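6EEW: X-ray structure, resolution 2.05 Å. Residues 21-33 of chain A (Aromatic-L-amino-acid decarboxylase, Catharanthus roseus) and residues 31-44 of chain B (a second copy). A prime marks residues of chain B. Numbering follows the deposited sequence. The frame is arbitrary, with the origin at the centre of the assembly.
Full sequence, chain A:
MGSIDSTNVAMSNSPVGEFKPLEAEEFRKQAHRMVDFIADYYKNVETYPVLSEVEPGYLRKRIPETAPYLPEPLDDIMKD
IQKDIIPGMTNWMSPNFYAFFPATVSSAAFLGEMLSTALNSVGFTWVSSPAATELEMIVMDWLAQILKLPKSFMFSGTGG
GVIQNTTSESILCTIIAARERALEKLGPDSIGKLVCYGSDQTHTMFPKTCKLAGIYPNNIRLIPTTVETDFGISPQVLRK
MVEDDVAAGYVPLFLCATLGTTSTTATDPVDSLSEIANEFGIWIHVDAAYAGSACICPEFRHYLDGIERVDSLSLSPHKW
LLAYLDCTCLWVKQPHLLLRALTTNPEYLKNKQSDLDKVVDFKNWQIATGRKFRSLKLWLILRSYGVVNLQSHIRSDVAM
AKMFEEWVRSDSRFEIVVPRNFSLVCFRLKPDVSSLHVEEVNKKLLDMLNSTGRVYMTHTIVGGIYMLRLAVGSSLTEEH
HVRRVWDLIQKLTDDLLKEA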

ATOM      1  N   PRO A  21      13.632 -19.117  11.396  1.00 66.66           N
ATOM      2  CA  PRO A  21      13.078 -17.789  11.704  1.00 68.92           C
ATOM      3  C   PRO A  21      11.674 -17.835  12.303  1.00 66.88           C
ATOM      4  O   PRO A  21      11.271 -16.874  12.976  1.00 56.04           O
ATOM      5  CB  PRO A  21      13.094 -17.077  10.343  1.00 68.79           C
ATOM      6  CG  PRO A  21      13.094 -18.181   9.329  1.00 69.95           C
ATOM      7  CD  PRO A  21      13.857 -19.314   9.952  1.00 67.93           C
ATOM      8  N   LEU A  22      10.923 -18.921  12.101  1.00 69.56           N
ATOM      9  CA  LEU A  22       9.565 -19.044  12.617  1.00 64.41           C
ATOM     10  C   LEU A  22       9.398 -20.372  13.351  1.00 67.08           C
ATOM     11  O   LEU A  22       9.333 -21.432  12.719  1.00 65.47           O
ATOM     12  CB  LEU A  22       8.544 -18.920  11.488  1.00 61.55           C
ATOM     13  CG  LEU A  22       7.114 -18.957  12.017  1.00 59.53           C
ATOM     14  CD1 LEU A  22       6.942 -17.849  13.039  1.00 56.93           C
ATOM     15  CD2 LEU A  22       6.126 -18.803  10.888  1.00 62.67           C
ATOM     16  N   GLU A  23       9.321 -20.313  14.681  1.00 68.90           N
ATOM     17  CA  GLU A  23       9.006 -21.475  15.508  1.00 67.64           C
ATOM     18  C   GLU A  23       7.834 -21.104  16.402  1.00 63.41           C
ATOM     19  O   GLU A  23       7.920 -20.144  17.171  1.00 67.31           O
ATOM     20  CB  GLU A  23      10.216 -21.914  16.342  1.00 70.37           C
ATOM     21  CG  GLU A  23      10.057 -23.283  17.002  1.00 75.76           C
ATOM     22  CD  GLU A  23       9.190 -23.245  18.259  1.00 77.45           C
ATOM     23  OE1 GLU A  23       9.358 -22.304  19.068  1.00 70.94           O
ATOM     24  OE2 GLU A  23       8.341 -24.151  18.431  1.00 80.65           O
ATOM     25  N   ALA A  24       6.760 -21.893  16.325  1.00 59.97           N
ATOM     26  CA  ALA A  24       5.471 -21.466  16.871  1.00 52.61           C
ATOM     27  C   ALA A  24       5.562 -21.077  18.352  1.00 60.82           C
ATOM     28  O   ALA A  24       4.943 -20.091  18.773  1.00 60.46           O
ATOM     29  CB  ALA A  24       4.425 -22.557  16.651  1.00 42.24           C
ATOM     30  N   GLU A  25       6.320 -21.831  19.162  1.00 56.95           N
ATOM     31  CA  GLU A  25       6.335 -21.539  20.600  1.00 60.90           C
ATOM     32  C   GLU A  25       7.202 -20.334  20.954  1.00 63.11           C
ATOM     33  O   GLU A  25       6.812 -19.510  21.798  1.00 69.21           O
ATOM     34  CB  GLU A  25       6.768 -22.779  21.387  1.00 57.72           C
ATOM     35  CG  GLU A  25       5.699 -23.864  21.346  1.00 67.51           C
ATOM     36  CD  GLU A  25       4.312 -23.313  21.739  1.00 75.25           C
ATOM     37  OE1 GLU A  25       4.241 -22.468  22.666  1.00 77.13           O
ATOM     38  OE2 GLU A  25       3.302 -23.695  21.098  1.00 73.46           O
ATOM     39  N   GLU A  26       8.365 -20.189  20.327  1.00 61.36           N
ATOM     40  CA  GLU A  26       9.108 -18.951  20.522  1.00 66.55           C
ATOM     41  C   GLU A  26       8.299 -17.759  20.037  1.00 57.78           C
ATOM     42  O   GLU A  26       8.316 -16.690  20.662  1.00 58.33           O
ATOM     43  CB  GLU A  26      10.467 -19.008  19.822  1.00 78.15           C
ATOM     44  CG  GLU A  26      11.351 -17.802  20.138  1.00 88.31           C
ATOM     45  CD  GLU A  26      11.775 -17.733  21.605  1.00102.67           C
ATOM     46  OE1 GLU A  26      11.318 -18.577  22.410  1.00107.46           O
ATOM     47  OE2 GLU A  26      12.557 -16.820  21.956  1.00107.43           O
ATOM     48  N   PHE A  27       7.610 -17.920  18.903  1.00 52.67           N
ATOM     49  CA  PHE A  27       6.708 -16.884  18.414  1.00 56.28           C
ATOM     50  C   PHE A  27       5.694 -16.512  19.479  1.00 63.19           C
ATOM     51  O   PHE A  27       5.483 -15.331  19.774  1.00 69.00           O
ATOM     52  CB  PHE A  27       6.000 -17.363  17.143  1.00 51.36           C
ATOM     53  CG  PHE A  27       4.982 -16.402  16.622  1.00 56.99           C
ATOM     54  CD1 PHE A  27       3.668 -16.468  17.053  1.00 63.28           C
ATOM     55  CD2 PHE A  27       5.331 -15.427  15.706  1.00 57.11           C
ATOM     56  CE1 PHE A  27       2.728 -15.583  16.587  1.00 62.08           C
ATOM     57  CE2 PHE A  27       4.393 -14.540  15.231  1.00 55.10           C
ATOM     58  CZ  PHE A  27       3.091 -14.616  15.673  1.00 61.63           C
ATOM     59  N   ARG A  28       5.030 -17.517  20.046  1.00 63.17           N
ATOM     60  CA  ARG A  28       4.024 -17.267  21.064  1.00 61.87           C
ATOM     61  C   ARG A  28       4.619 -16.432  22.187  1.00 64.28           C
ATOM     62  O   ARG A  28       4.050 -15.413  22.599  1.00 68.19           O
ATOM     63  CB  ARG A  28       3.484 -18.605  21.579  1.00 62.58           C
ATOM     64  CG  ARG A  28       2.268 -18.509  22.487  1.00 61.13           C
ATOM     65  CD  ARG A  28       1.945 -19.863  23.138  1.00 59.03           C
ATOM     66  NE  ARG A  28       1.869 -20.938  22.149  1.00 58.77           N
ATOM     67  CZ  ARG A  28       0.811 -21.187  21.375  1.00 55.82           C
ATOM     68  NH1 ARG A  28      -0.276 -20.433  21.452  1.00 57.41           N
ATOM     69  NH2 ARG A  28       0.846 -22.181  20.503  1.00 48.48           N
ATOM     70  N   LYS A  29       5.793 -16.838  22.669  1.00 64.85           N
ATOM     71  CA  LYS A  29       6.451 -16.131  23.767  1.00 67.33           C
ATOM     72  C   LYS A  29       6.697 -14.664  23.416  1.00 64.78           C
ATOM     73  O   LYS A  29       6.231 -13.743  24.110  1.00 70.40           O
ATOM     74  CB  LYS A  29       7.773 -16.834  24.082  1.00 67.36           C
ATOM     75  CG  LYS A  29       8.585 -16.246  25.218  1.00 73.76           C
ATOM     76  CD  LYS A  29       9.798 -17.133  25.518  1.00 76.29           C
ATOM     77  CE  LYS A  29      10.483 -16.755  26.826  1.00 78.06           C
ATOM     78  NZ  LYS A  29      11.525 -17.750  27.218  1.00 77.70           N
ATOM     79  N   GLN A  30       7.414 -14.431  22.317  1.00 59.83           N
ATOM     80  CA  GLN A  30       7.805 -13.071  21.967  1.00 62.05           C
ATOM     81  C   GLN A  30       6.586 -12.202  21.682  1.00 59.24           C
ATOM     82  O   GLN A  30       6.535 -11.030  22.088  1.00 56.01           O
ATOM     83  CB  GLN A  30       8.753 -13.097  20.773  1.00 64.06           C
ATOM     84  CG  GLN A  30      10.003 -13.937  21.014  1.00 70.78           C
ATOM     85  CD  GLN A  30      10.921 -13.991  19.802  1.00 84.02           C
ATOM     86  OE1 GLN A  30      10.651 -13.366  18.773  1.00 90.61           O
ATOM     87  NE2 GLN A  30      12.009 -14.753  19.913  1.00 87.73           N
ATOM     88  N   ALA A  31       5.585 -12.756  20.995  1.00 51.69           N
ATOM     89  CA  ALA A  31       4.398 -11.972  20.681  1.00 46.78           C
ATOM     90  C   ALA A  31       3.625 -11.610  21.948  1.00 49.87           C
ATOM     91  O   ALA A  31       3.139 -10.482  22.074  1.00 50.73           O
ATOM     92  CB  ALA A  31       3.513 -12.725  19.688  1.00 36.89           C
ATOM     93  N   HIS A  32       3.498 -12.538  22.900  1.00 54.05           N
ATOM     94  CA  HIS A  32       2.866 -12.164  24.162  1.00 57.45           C
ATOM     95  C   HIS A  32       3.609 -10.998  24.803  1.00 59.96           C
ATOM     96  O   HIS A  32       2.992 -10.049  25.328  1.00 64.32           O
ATOM     97  CB  HIS A  32       2.827 -13.354  25.127  1.00 55.35           C
ATOM     98  CG  HIS A  32       1.745 -14.349  24.837  1.00 48.92           C
ATOM     99  ND1 HIS A  32       0.473 -13.980  24.467  1.00 46.75           N
ATOM    100  CD2 HIS A  32       1.733 -15.702  24.914  1.00 49.56           C
ATOM    101  CE1 HIS A  32      -0.266 -15.061  24.288  1.00 45.67           C
ATOM    102  NE2 HIS A  32       0.474 -16.121  24.553  1.00 46.18           N
ATOM    103  N   ARG A  33       4.944 -11.059  24.775  1.00 51.76           N
ATOM    104  CA  ARG A  33       5.730  -9.983  25.367  1.00 57.63           C
ATOM    105  C   ARG A  33       5.448  -8.658  24.675  1.00 61.09           C
ATOM    106  O   ARG A  33       5.316  -7.613  25.330  1.00 72.69           O
ATOM    107  CB  ARG A  33       7.220 -10.316  25.303  1.00 67.77           C
ATOM    108  CG  ARG A  33       8.088  -9.161  25.745  1.00 71.81           C
ATOM    109  CD  ARG A  33       9.563  -9.477  25.712  1.00 66.28           C
ATOM    110  NE  ARG A  33      10.309  -8.319  26.188  1.00 73.66           N
ATOM    111  CZ  ARG A  33      11.613  -8.312  26.435  1.00 80.77           C
ATOM    112  NH1 ARG A  33      12.331  -9.413  26.248  1.00 83.02           N
ATOM    113  NH2 ARG A  33      12.198  -7.204  26.877  1.00 80.79           N
TER
ATOM    114  N   ALA B  31      -5.892  -9.288  22.707  1.00 54.79           N
ATOM    115  CA  ALA B  31      -4.690  -9.494  21.905  1.00 48.94           C
ATOM    116  C   ALA B  31      -3.930 -10.747  22.324  1.00 46.83           C
ATOM    117  O   ALA B  31      -3.418 -11.469  21.465  1.00 45.24           O
ATOM    118  CB  ALA B  31      -3.778  -8.277  21.999  1.00 45.91           C
ATOM    119  N   HIS B  32      -3.804 -11.005  23.630  1.00 48.46           N
ATOM    120  CA  HIS B  32      -3.182 -12.260  24.043  1.00 55.30           C
ATOM    121  C   HIS B  32      -3.946 -13.438  23.465  1.00 56.63           C
ATOM    122  O   HIS B  32      -3.348 -14.420  22.993  1.00 61.92           O
ATOM    123  CB  HIS B  32      -3.127 -12.364  25.567  1.00 59.33           C
ATOM    124  CG  HIS B  32      -2.022 -11.567  26.189  1.00 59.84           C
ATOM    125  ND1 HIS B  32      -0.751 -11.517  25.659  1.00 55.84           N
ATOM    126  CD2 HIS B  32      -1.996 -10.796  27.303  1.00 60.41           C
ATOM    127  CE1 HIS B  32       0.010 -10.746  26.414  1.00 58.45           C
ATOM    128  NE2 HIS B  32      -0.719 -10.300  27.423  1.00 60.64           N
ATOM    129  N   ARG B  33      -5.276 -13.361  23.500  1.00 55.32           N
ATOM    130  CA  ARG B  33      -6.062 -14.444  22.925  1.00 56.90           C
ATOM    131  C   ARG B  33      -5.765 -14.603  21.432  1.00 54.80           C
ATOM    132  O   ARG B  33      -5.659 -15.732  20.923  1.00 52.38           O
ATOM    133  CB  ARG B  33      -7.546 -14.204  23.192  1.00 59.10           C
ATOM    134  CG  ARG B  33      -8.461 -15.190  22.502  1.00 66.87           C
ATOM    135  CD  ARG B  33      -9.928 -14.955  22.840  1.00 72.83           C
ATOM    136  NE  ARG B  33     -10.742 -15.966  22.179  1.00 72.89           N
ATOM    137  CZ  ARG B  33     -12.038 -16.141  22.383  1.00 76.50           C
ATOM    138  NH1 ARG B  33     -12.682 -15.362  23.241  1.00 80.38           N
ATOM    139  NH2 ARG B  33     -12.680 -17.098  21.725  1.00 76.56           N
ATOM    140  N   MET B  34      -5.600 -13.487  20.711  1.00 45.70           N
ATOM    141  CA  MET B  34      -5.299 -13.615  19.287  1.00 44.93           C
ATOM    142  C   MET B  34      -3.902 -14.174  19.037  1.00 51.55           C
ATOM    143  O   MET B  34      -3.695 -14.911  18.065  1.00 51.59           O
ATOM    144  CB  MET B  34      -5.437 -12.278  18.567  1.00 45.89           C
ATOM    145  CG  MET B  34      -5.169 -12.420  17.066  1.00 46.53           C
ATOM    146  SD  MET B  34      -6.389 -13.502  16.272  1.00 51.61           S
ATOM    147  CE  MET B  34      -7.793 -12.403  16.132  1.00 55.79           C
ATOM    148  N   VAL B  35      -2.932 -13.823  19.884  1.00 58.78           N
ATOM    149  CA  VAL B  35      -1.598 -14.407  19.777  1.00 57.87           C
ATOM    150  C   VAL B  35      -1.678 -15.918  19.901  1.00 59.66           C
ATOM    151  O   VAL B  35      -1.052 -16.661  19.133  1.00 64.82           O
ATOM    152  CB  VAL B  35      -0.653 -13.814  20.835  1.00 54.65           C
ATOM    153  CG1 VAL B  35       0.595 -14.674  20.949  1.00 56.16           C
ATOM    154  CG2 VAL B  35      -0.257 -12.410  20.453  1.00 49.17           C
ATOM    155  N   ASP B  36      -2.426 -16.396  20.893  1.00 63.49           N
ATOM    156  CA  ASP B  36      -2.545 -17.841  21.046  1.00 64.99           C
ATOM    157  C   ASP B  36      -3.221 -18.464  19.831  1.00 63.06           C
ATOM    158  O   ASP B  36      -2.825 -19.546  19.373  1.00 66.97           O
ATOM    159  CB  ASP B  36      -3.313 -18.190  22.324  1.00 67.47           C
ATOM    160  CG  ASP B  36      -2.480 -18.008  23.577  1.00 67.41           C
ATOM    161  OD1 ASP B  36      -1.248 -18.187  23.506  1.00 66.24           O
ATOM    162  OD2 ASP B  36      -3.058 -17.702  24.641  1.00 72.83           O
ATOM    163  N   PHE B  37      -4.225 -17.785  19.270  1.00 54.32           N
ATOM    164  CA  PHE B  37      -4.915 -18.366  18.124  1.00 52.25           C
ATOM    165  C   PHE B  37      -3.962 -18.499  16.939  1.00 57.36           C
ATOM    166  O   PHE B  37      -3.983 -19.503  16.210  1.00 56.88           O
ATOM    167  CB  PHE B  37      -6.138 -17.523  17.752  1.00 48.06           C
ATOM    168  CG  PHE B  37      -6.978 -18.136  16.667  1.00 50.56           C
ATOM    169  CD1 PHE B  37      -7.877 -19.157  16.972  1.00 51.95           C
ATOM    170  CD2 PHE B  37      -6.853 -17.737  15.353  1.00 47.71           C
ATOM    171  CE1 PHE B  37      -8.652 -19.750  15.982  1.00 46.75           C
ATOM    172  CE2 PHE B  37      -7.623 -18.328  14.358  1.00 49.90           C
ATOM    173  CZ  PHE B  37      -8.516 -19.331  14.672  1.00 51.21           C
ATOM    174  N   ILE B  38      -3.112 -17.486  16.744  1.00 52.65           N
ATOM    175  CA  ILE B  38      -2.156 -17.475  15.643  1.00 53.38           C
ATOM    176  C   ILE B  38      -1.090 -18.551  15.825  1.00 52.46           C
ATOM    177  O   ILE B  38      -0.692 -19.224  14.862  1.00 45.64           O
ATOM    178  CB  ILE B  38      -1.515 -16.084  15.535  1.00 50.46           C
ATOM    179  CG1 ILE B  38      -2.564 -15.049  15.121  1.00 42.06           C
ATOM    180  CG2 ILE B  38      -0.323 -16.144  14.606  1.00 52.49           C
ATOM    181  CD1 ILE B  38      -2.031 -13.620  15.093  1.00 41.15           C
ATOM    182  N   ALA B  39      -0.567 -18.691  17.045  1.00 43.55           N
ATOM    183  CA  ALA B  39       0.413 -19.738  17.297  1.00 54.03           C
ATOM    184  C   ALA B  39      -0.193 -21.107  17.040  1.00 56.44           C
ATOM    185  O   ALA B  39       0.458 -21.993  16.470  1.00 53.98           O
ATOM    186  CB  ALA B  39       0.928 -19.637  18.735  1.00 56.56           C
ATOM    187  N   ASP B  40      -1.443 -21.302  17.458  1.00 56.50           N
ATOM    188  CA  ASP B  40      -2.129 -22.551  17.162  1.00 59.29           C
ATOM    189  C   ASP B  40      -2.255 -22.767  15.661  1.00 57.00           C
ATOM    190  O   ASP B  40      -2.176 -23.908  15.183  1.00 59.68           O
ATOM    191  CB  ASP B  40      -3.500 -22.540  17.824  1.00 62.33           C
ATOM    192  CG  ASP B  40      -3.412 -22.512  19.345  1.00 67.04           C
ATOM    193  OD1 ASP B  40      -2.278 -22.520  19.886  1.00 71.52           O
ATOM    194  OD2 ASP B  40      -4.481 -22.467  19.993  1.00 62.56           O
ATOM    195  N   TYR B  41      -2.446 -21.685  14.897  1.00 50.36           N
ATOM    196  CA  TYR B  41      -2.521 -21.840  13.451  1.00 51.69           C
ATOM    197  C   TYR B  41      -1.176 -22.238  12.858  1.00 59.90           C
ATOM    198  O   TYR B  41      -1.117 -23.072  11.950  1.00 57.51           O
ATOM    199  CB  TYR B  41      -3.037 -20.566  12.802  1.00 48.19           C
ATOM    200  CG  TYR B  41      -2.859 -20.534  11.300  1.00 45.25           C
ATOM    201  CD1 TYR B  41      -3.715 -21.237  10.459  1.00 47.28           C
ATOM    202  CD2 TYR B  41      -1.891 -19.737  10.721  1.00 41.31           C
ATOM    203  CE1 TYR B  41      -3.573 -21.197   9.085  1.00 43.07           C
ATOM    204  CE2 TYR B  41      -1.744 -19.679   9.346  1.00 37.24           C
ATOM    205  CZ  TYR B  41      -2.598 -20.411   8.533  1.00 34.33           C
ATOM    206  OH  TYR B  41      -2.451 -20.363   7.165  1.00 33.83           O
ATOM    207  N   TYR B  42      -0.090 -21.609  13.316  1.00 58.35           N
ATOM    208  CA  TYR B  42       1.236 -21.982  12.831  1.00 50.69           C
ATOM    209  C   TYR B  42       1.540 -23.435  13.158  1.00 57.23           C
ATOM    210  O   TYR B  42       2.210 -24.133  12.390  1.00 61.54           O
ATOM    211  CB  TYR B  42       2.287 -21.058  13.432  1.00 48.45           C
ATOM    212  CG  TYR B  42       2.361 -19.728  12.732  1.00 47.79           C
ATOM    213  CD1 TYR B  42       2.024 -19.608  11.392  1.00 48.96           C
ATOM    214  CD2 TYR B  42       2.764 -18.589  13.407  1.00 48.94           C
ATOM    215  CE1 TYR B  42       2.094 -18.390  10.748  1.00 46.70           C
ATOM    216  CE2 TYR B  42       2.833 -17.365  12.768  1.00 47.75           C
ATOM    217  CZ  TYR B  42       2.498 -17.268  11.445  1.00 48.83           C
ATOM    218  OH  TYR B  42       2.567 -16.035  10.815  1.00 54.23           O
ATOM    219  N   LYS B  43       1.056 -23.895  14.308  1.00 52.15           N
ATOM    220  CA  LYS B  43       1.219 -25.266  14.760  1.00 58.19           C
ATOM    221  C   LYS B  43       0.329 -26.247  14.003  1.00 62.52           C
ATOM    222  O   LYS B  43       0.601 -27.451  14.036  1.00 61.96           O
ATOM    223  CB  LYS B  43       0.936 -25.333  16.259  1.00 60.59           C
ATOM    224  CG  LYS B  43       0.937 -26.715  16.830  1.00 72.72           C
ATOM    225  CD  LYS B  43       0.678 -26.689  18.330  1.00 78.47           C
ATOM    226  CE  LYS B  43       1.907 -26.253  19.118  1.00 77.49           C
ATOM    227  NZ  LYS B  43       1.711 -26.469  20.591  1.00 75.87           N
ATOM    228  N   ASN B  44      -0.776 -25.784  13.408  1.00 62.75           N
ATOM    229  CA  ASN B  44      -1.712 -26.702  12.766  1.00 58.58           C
ATOM    230  C   ASN B  44      -1.748 -26.629  11.254  1.00 55.08           C
ATOM    231  O   ASN B  44      -2.322 -27.533  10.635  1.00 58.15           O
ATOM    232  CB  ASN B  44      -3.154 -26.445  13.245  1.00 58.15           C
ATOM    233  CG  ASN B  44      -3.391 -26.832  14.680  1.00 60.86           C
ATOM    234  OD1 ASN B  44      -2.926 -27.872  15.149  1.00 61.71           O
ATOM    235  ND2 ASN B  44      -4.133 -25.997  15.389  1.00 68.37           N
TER

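Helix 24-33 of one subunit packs nearly antiparallel (168°) against helix 31-44 of its partner, and Arg28 carries most of the polar traffic between them. Its guanidinium lies with one face over the methyl of Ala39′ (CZ to CB 3.1 Å), a side chain small enough to admit the flat group, while its edge meets the acids. NH1 donates to Asp36′ OD1 (3.2 Å) and to Asp40′ OD1 (3.3 Å), and NH2 also reaches Asp40′ OD1 (3.2 Å). On its own helix, Glu25 holds the remaining side of the group: Arg28 NE donates to Glu25 OE1 and Arg28 NH2 to Glu25 OE2, both at 2.9 Å. Glu25 OE2 also accepts a weak bond from Lys43′ NZ (3.2 Å), so carboxylates offset the two cations, whose Arg28 NH2 and Lys43′ NZ stand 4.4 Å apart.

Asp36′ OD1 serves twice, accepting from His32 NE2 as well (2.9 Å). An imidazole suits this place because its second nitrogen, His32 ND1, can hydrogen-bond His32′ ND1 (3.0 Å), and its face still receives Val35′ CG1.

The other flank is apolar. Tyr42′ turns its edge to the face of Phe27, with planes at 84°, and takes Leu22 CD2 over its own face; its hydroxyl is satisfied elsewhere in the structure.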